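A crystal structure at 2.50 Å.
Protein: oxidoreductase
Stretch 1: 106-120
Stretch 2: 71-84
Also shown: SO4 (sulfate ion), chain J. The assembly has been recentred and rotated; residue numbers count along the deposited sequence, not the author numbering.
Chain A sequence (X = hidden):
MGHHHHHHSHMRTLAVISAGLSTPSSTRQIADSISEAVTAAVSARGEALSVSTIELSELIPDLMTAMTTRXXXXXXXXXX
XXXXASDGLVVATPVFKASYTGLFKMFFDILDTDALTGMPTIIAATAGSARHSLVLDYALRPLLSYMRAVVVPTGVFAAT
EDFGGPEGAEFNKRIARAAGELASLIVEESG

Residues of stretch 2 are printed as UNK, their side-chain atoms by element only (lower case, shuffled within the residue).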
# COMPACT_ATOMS: atom_id res chain seq x y z
N MSE A 106 7.89 -5.14 -15.61
CA MSE A 106 7.68 -5.70 -16.92
C MSE A 106 7.94 -7.20 -16.94
O MSE A 106 7.12 -7.96 -17.45
CB MSE A 106 8.59 -5.00 -17.93
CG MSE A 106 8.25 -5.31 -19.37
SE MSE A 106 9.28 -4.18 -20.53
CE MSE A 106 8.25 -2.54 -20.33
N PHE A 107 9.07 -7.62 -16.39
CA PHE A 107 9.41 -9.03 -16.35
C PHE A 107 8.24 -9.84 -15.80
O PHE A 107 7.74 -10.75 -16.46
CB PHE A 107 10.65 -9.27 -15.49
CG PHE A 107 11.06 -10.72 -15.40
CD1 PHE A 107 11.65 -11.37 -16.49
CD2 PHE A 107 10.85 -11.45 -14.23
CE1 PHE A 107 12.02 -12.72 -16.41
CE2 PHE A 107 11.21 -12.80 -14.14
CZ PHE A 107 11.80 -13.43 -15.24
N PHE A 108 7.80 -9.50 -14.60
CA PHE A 108 6.67 -10.20 -14.00
C PHE A 108 5.44 -10.18 -14.89
O PHE A 108 4.77 -11.20 -15.04
CB PHE A 108 6.37 -9.63 -12.62
CG PHE A 108 7.40 -9.97 -11.60
CD1 PHE A 108 7.35 -11.18 -10.92
CD2 PHE A 108 8.49 -9.12 -11.39
CE1 PHE A 108 8.37 -11.55 -10.05
CE2 PHE A 108 9.52 -9.48 -10.52
CZ PHE A 108 9.46 -10.70 -9.85
N ASP A 109 5.13 -9.02 -15.48
CA ASP A 109 3.97 -8.94 -16.36
C ASP A 109 4.04 -10.02 -17.45
O ASP A 109 3.02 -10.59 -17.84
CB ASP A 109 3.90 -7.57 -17.05
CG ASP A 109 3.69 -6.43 -16.09
OD1 ASP A 109 3.11 -6.64 -15.00
OD2 ASP A 109 4.09 -5.30 -16.43
N ILE A 110 5.25 -10.28 -17.92
CA ILE A 110 5.49 -11.24 -18.99
C ILE A 110 5.29 -12.71 -18.63
O ILE A 110 5.09 -13.54 -19.51
CB ILE A 110 6.94 -11.03 -19.57
CG1 ILE A 110 6.85 -10.73 -21.06
CG2 ILE A 110 7.83 -12.24 -19.32
CD1 ILE A 110 6.12 -9.44 -21.38
N LEU A 111 5.35 -13.03 -17.34
CA LEU A 111 5.21 -14.41 -16.87
C LEU A 111 3.81 -14.98 -17.00
O LEU A 111 2.84 -14.22 -17.07
CB LEU A 111 5.65 -14.51 -15.41
CG LEU A 111 7.03 -13.95 -15.03
CD1 LEU A 111 7.17 -13.99 -13.51
CD2 LEU A 111 8.15 -14.75 -15.71
N ASP A 112 3.70 -16.31 -17.04
CA ASP A 112 2.39 -16.96 -17.11
C ASP A 112 1.68 -16.65 -15.79
O ASP A 112 2.31 -16.30 -14.80
CB ASP A 112 2.51 -18.48 -17.24
CG ASP A 112 3.08 -18.93 -18.57
OD1 ASP A 112 2.79 -18.27 -19.60
OD2 ASP A 112 3.80 -19.95 -18.59
N THR A 113 0.37 -16.81 -15.78
CA THR A 113 -0.41 -16.56 -14.58
C THR A 113 0.14 -17.34 -13.39
O THR A 113 0.29 -16.80 -12.30
CB THR A 113 -1.89 -16.94 -14.78
OG1 THR A 113 -2.44 -16.18 -15.86
CG2 THR A 113 -2.70 -16.66 -13.52
N ASP A 114 0.44 -18.61 -13.62
CA ASP A 114 0.93 -19.51 -12.57
C ASP A 114 2.42 -19.82 -12.58
O ASP A 114 2.84 -20.87 -12.09
CB ASP A 114 0.15 -20.82 -12.64
CG ASP A 114 0.10 -21.38 -14.05
OD1 ASP A 114 1.13 -21.35 -14.75
OD2 ASP A 114 -0.99 -21.87 -14.45
N ALA A 115 3.23 -18.91 -13.12
CA ALA A 115 4.67 -19.11 -13.19
C ALA A 115 5.35 -19.30 -11.83
O ALA A 115 6.26 -20.11 -11.68
CB ALA A 115 5.32 -17.94 -13.93
N LEU A 116 4.87 -18.56 -10.83
CA LEU A 116 5.45 -18.61 -9.49
C LEU A 116 4.53 -19.13 -8.38
O LEU A 116 4.62 -18.67 -7.24
CB LEU A 116 5.95 -17.22 -9.11
CG LEU A 116 7.01 -16.61 -10.01
CD1 LEU A 116 7.19 -15.12 -9.68
CD2 LEU A 116 8.30 -17.37 -9.81
N THR A 117 3.65 -20.07 -8.68
CA THR A 117 2.75 -20.59 -7.64
C THR A 117 3.50 -21.45 -6.63
O THR A 117 4.19 -22.39 -7.00
CB THR A 117 1.62 -21.43 -8.25
OG1 THR A 117 0.87 -20.64 -9.18
CG2 THR A 117 0.68 -21.95 -7.15
N GLY A 118 3.36 -21.11 -5.35
CA GLY A 118 4.03 -21.87 -4.30
C GLY A 118 5.53 -21.65 -4.15
O GLY A 118 6.16 -22.23 -3.27
N MSE A 119 6.09 -20.78 -4.98
CA MSE A 119 7.52 -20.48 -4.97
C MSE A 119 8.08 -19.76 -3.72
O MSE A 119 7.75 -18.60 -3.48
CB MSE A 119 7.87 -19.66 -6.21
CG MSE A 119 9.34 -19.30 -6.36
SE MSE A 119 10.43 -20.86 -6.68
CE MSE A 119 9.96 -21.20 -8.53
N PRO A 120 8.92 -20.45 -2.93
CA PRO A 120 9.49 -19.81 -1.73
C PRO A 120 10.25 -18.61 -2.29
O PRO A 120 10.94 -18.75 -3.29
CB PRO A 120 10.41 -20.89 -1.17
CG PRO A 120 9.71 -22.18 -1.57
CD PRO A 120 9.29 -21.88 -3.00
N UNK A 71 5.46 -13.62 -28.25
CA UNK A 71 6.42 -14.72 -28.14
C UNK A 71 7.76 -14.33 -27.51
O UNK A 71 8.22 -13.19 -27.63
c UNK A 71 5.33 -15.96 -30.03
c UNK A 71 6.65 -15.41 -29.51
c UNK A 71 7.66 -16.54 -29.37
N UNK A 72 8.37 -15.31 -26.85
CA UNK A 72 9.64 -15.13 -26.16
C UNK A 72 10.83 -15.64 -26.96
O UNK A 72 10.69 -16.53 -27.79
c UNK A 72 8.36 -15.61 -24.01
n UNK A 72 7.78 -14.36 -23.90
n UNK A 72 6.61 -15.66 -22.68
c UNK A 72 7.61 -16.43 -23.24
c UNK A 72 9.60 -15.87 -24.82
c UNK A 72 6.74 -14.42 -23.10
N UNK A 73 12.00 -15.06 -26.72
CA UNK A 73 13.21 -15.48 -27.40
C UNK A 73 13.65 -16.80 -26.76
O UNK A 73 13.18 -17.15 -25.68
o UNK A 73 14.61 -14.31 -25.80
c UNK A 73 14.07 -13.16 -27.84
c UNK A 73 14.38 -14.49 -27.20
N UNK A 74 14.54 -17.53 -27.43
CA UNK A 74 15.03 -18.78 -26.86
C UNK A 74 15.56 -18.47 -25.47
O UNK A 74 15.33 -19.21 -24.52
c UNK A 74 16.16 -19.38 -27.72
c UNK A 74 16.92 -20.45 -26.93
o UNK A 74 15.61 -19.99 -28.89
N UNK A 75 16.27 -17.35 -25.36
CA UNK A 75 16.84 -16.95 -24.08
C UNK A 75 15.80 -16.78 -22.98
O UNK A 75 15.97 -17.30 -21.87
c UNK A 75 19.60 -13.38 -23.98
c UNK A 75 18.14 -15.11 -22.89
n UNK A 75 21.03 -12.98 -24.21
c UNK A 75 17.65 -15.66 -24.22
c UNK A 75 19.53 -14.54 -23.00
N UNK A 76 14.73 -16.04 -23.27
CA UNK A 76 13.67 -15.79 -22.30
C UNK A 76 12.91 -17.07 -21.97
O UNK A 76 12.54 -17.29 -20.81
c UNK A 76 11.07 -12.88 -22.66
c UNK A 76 12.19 -13.72 -20.59
c UNK A 76 12.71 -14.72 -22.85
c UNK A 76 11.63 -14.11 -21.96
N UNK A 77 12.69 -17.92 -22.97
CA UNK A 77 11.99 -19.18 -22.73
C UNK A 77 12.82 -20.02 -21.76
O UNK A 77 12.27 -20.71 -20.90
c UNK A 77 11.80 -19.95 -24.04
c UNK A 77 11.04 -21.28 -23.88
o UNK A 77 8.81 -20.47 -24.20
c UNK A 77 9.59 -21.10 -23.45
o UNK A 77 9.23 -21.57 -22.35
N UNK A 78 14.14 -19.96 -21.90
CA UNK A 78 15.01 -20.72 -21.01
C UNK A 78 14.96 -20.15 -19.59
O UNK A 78 14.96 -20.90 -18.61
c UNK A 78 18.08 -21.60 -23.23
o UNK A 78 18.28 -22.09 -24.36
c UNK A 78 16.44 -20.71 -21.54
o UNK A 78 18.97 -21.02 -22.56
c UNK A 78 16.70 -21.72 -22.62
N UNK A 79 14.91 -18.83 -19.50
CA UNK A 79 14.86 -18.17 -18.20
C UNK A 79 13.54 -18.43 -17.47
O UNK A 79 13.56 -18.85 -16.32
c UNK A 79 16.40 -16.37 -19.01
c UNK A 79 16.61 -14.94 -19.40
c UNK A 79 15.04 -16.65 -18.35
c UNK A 79 14.92 -15.98 -16.98
N UNK A 80 12.41 -18.19 -18.13
CA UNK A 80 11.12 -18.40 -17.48
C UNK A 80 10.87 -19.85 -17.08
O UNK A 80 10.32 -20.12 -16.01
c UNK A 80 10.01 -16.42 -18.58
o UNK A 80 9.99 -18.57 -19.64
c UNK A 80 9.94 -17.91 -18.37
N UNK A 81 11.28 -20.79 -17.93
CA UNK A 81 11.09 -22.21 -17.63
C UNK A 81 11.88 -22.67 -16.41
O UNK A 81 11.37 -23.42 -15.57
o UNK A 81 10.60 -22.82 -19.92
c UNK A 81 11.48 -23.07 -18.84
N UNK A 82 13.12 -22.22 -16.31
CA UNK A 82 13.96 -22.58 -15.18
C UNK A 82 13.40 -21.91 -13.93
O UNK A 82 13.35 -22.51 -12.86
c UNK A 82 15.41 -22.13 -15.42
N UNK A 83 12.97 -20.66 -14.08
CA UNK A 83 12.40 -19.91 -12.97
C UNK A 83 11.29 -20.73 -12.32
O UNK A 83 11.35 -21.02 -11.13
c UNK A 83 10.68 -16.40 -13.23
c UNK A 83 11.12 -17.65 -12.47
c UNK A 83 11.98 -17.26 -11.28
c UNK A 83 11.87 -18.56 -13.44
N UNK A 84 10.29 -21.13 -13.10
CA UNK A 84 9.18 -21.92 -12.56
C UNK A 84 9.66 -23.24 -11.98
O UNK A 84 9.09 -23.73 -11.00
c UNK A 84 8.14 -22.19 -13.65
o UNK A 84 7.50 -20.99 -14.07
S SO4 J . 15.94 -16.31 -30.85
O1 SO4 J . 14.79 -16.80 -30.18
O2 SO4 J . 17.10 -16.34 -30.02
O3 SO4 J . 16.20 -17.24 -31.94
O4 SO4 J . 15.71 -14.95 -31.23
O HOH W 1 6.61 -22.67 -10.23

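Position 71 carries three carbons, one bearing the other two at the beta position, and reaches nothing on stretch 1: V71. Position 72 has one carbon leading into a five-membered ring of three carbons and two nitrogens; its CA-to-CB bond points toward stretch 1, and the ring comes near I110: H72, whose CE1 lies 4.0 Å from I110 O.

Position 73 has a beta carbon bearing one oxygen and one carbon, far from stretch 1. It is T73, the N-cap: its OG1 accepts from the backbone N of position 76 at 3.1 Å, satisfying an amide that has no helical partner. Position 74 has the same fork and is T74; its N donates to sulfate O1 at 2.9 Å, using another free amide of the first turn. Position 75, four carbons in a row ending in nitrogen, is K75, exposed and out of reach.

Position 76 holds four carbons forked at the second, points toward stretch 1 and touches the F107 ring: L76, with CD1 4.3 Å from F107 CE1. Positions 77 and 78 each have three carbons, the third carrying two oxygens; they are E77 and E78, both exposed and clear of the contact.

Position 79 has four carbons forked at the first, one arm two carbons long, and also touches the F107 ring: I79, whose CG2 lies 4.4 Å from F107 CZ. Position 80 bears one oxygen and one carbon on its beta carbon and packs against L111. This is T80; OG1 donates to L76 O at 3.1 Å, while CG2 packs 3.8 Å from L111 CD2.

Position 81, one carbon then oxygen, is S81, its OG returned to E77 O at 2.9 Å. Position 82 has a single carbon and no contact across: A82.

Position 83 has four carbons forked at the second; they meet F107, L111 and L116, while its backbone O lies 3.0 Å from M119 CE: L83. CD2 sits 3.8 Å from F107 CE2 at the ring edge and 3.9 Å from L111 CD2; CG is 3.9 Å from L116 CD2. Position 84, one carbon then oxygen, reaches the carbonyl of A115 and is S84; OG donates to A115 O at 2.8 Å.

The rule is an apolar stripe finished by a polar clasp. L76, I79 and L83 lie along one helical side, and L83, with the largest covered area, joins the F107 helix to the loop beyond it. The helix axes cross at 79° and come no nearer than 12.1 Å, so side chains must span the gap. At S84 the backbones draw closer, CA to A115 CA 5.4 Å, and a water reinforces the clasp by donating to S84 O at 2.8 Å and A115 O at 3.0 Å.

Stretch 2, residues 71-84: VHTTKLEEITSALS
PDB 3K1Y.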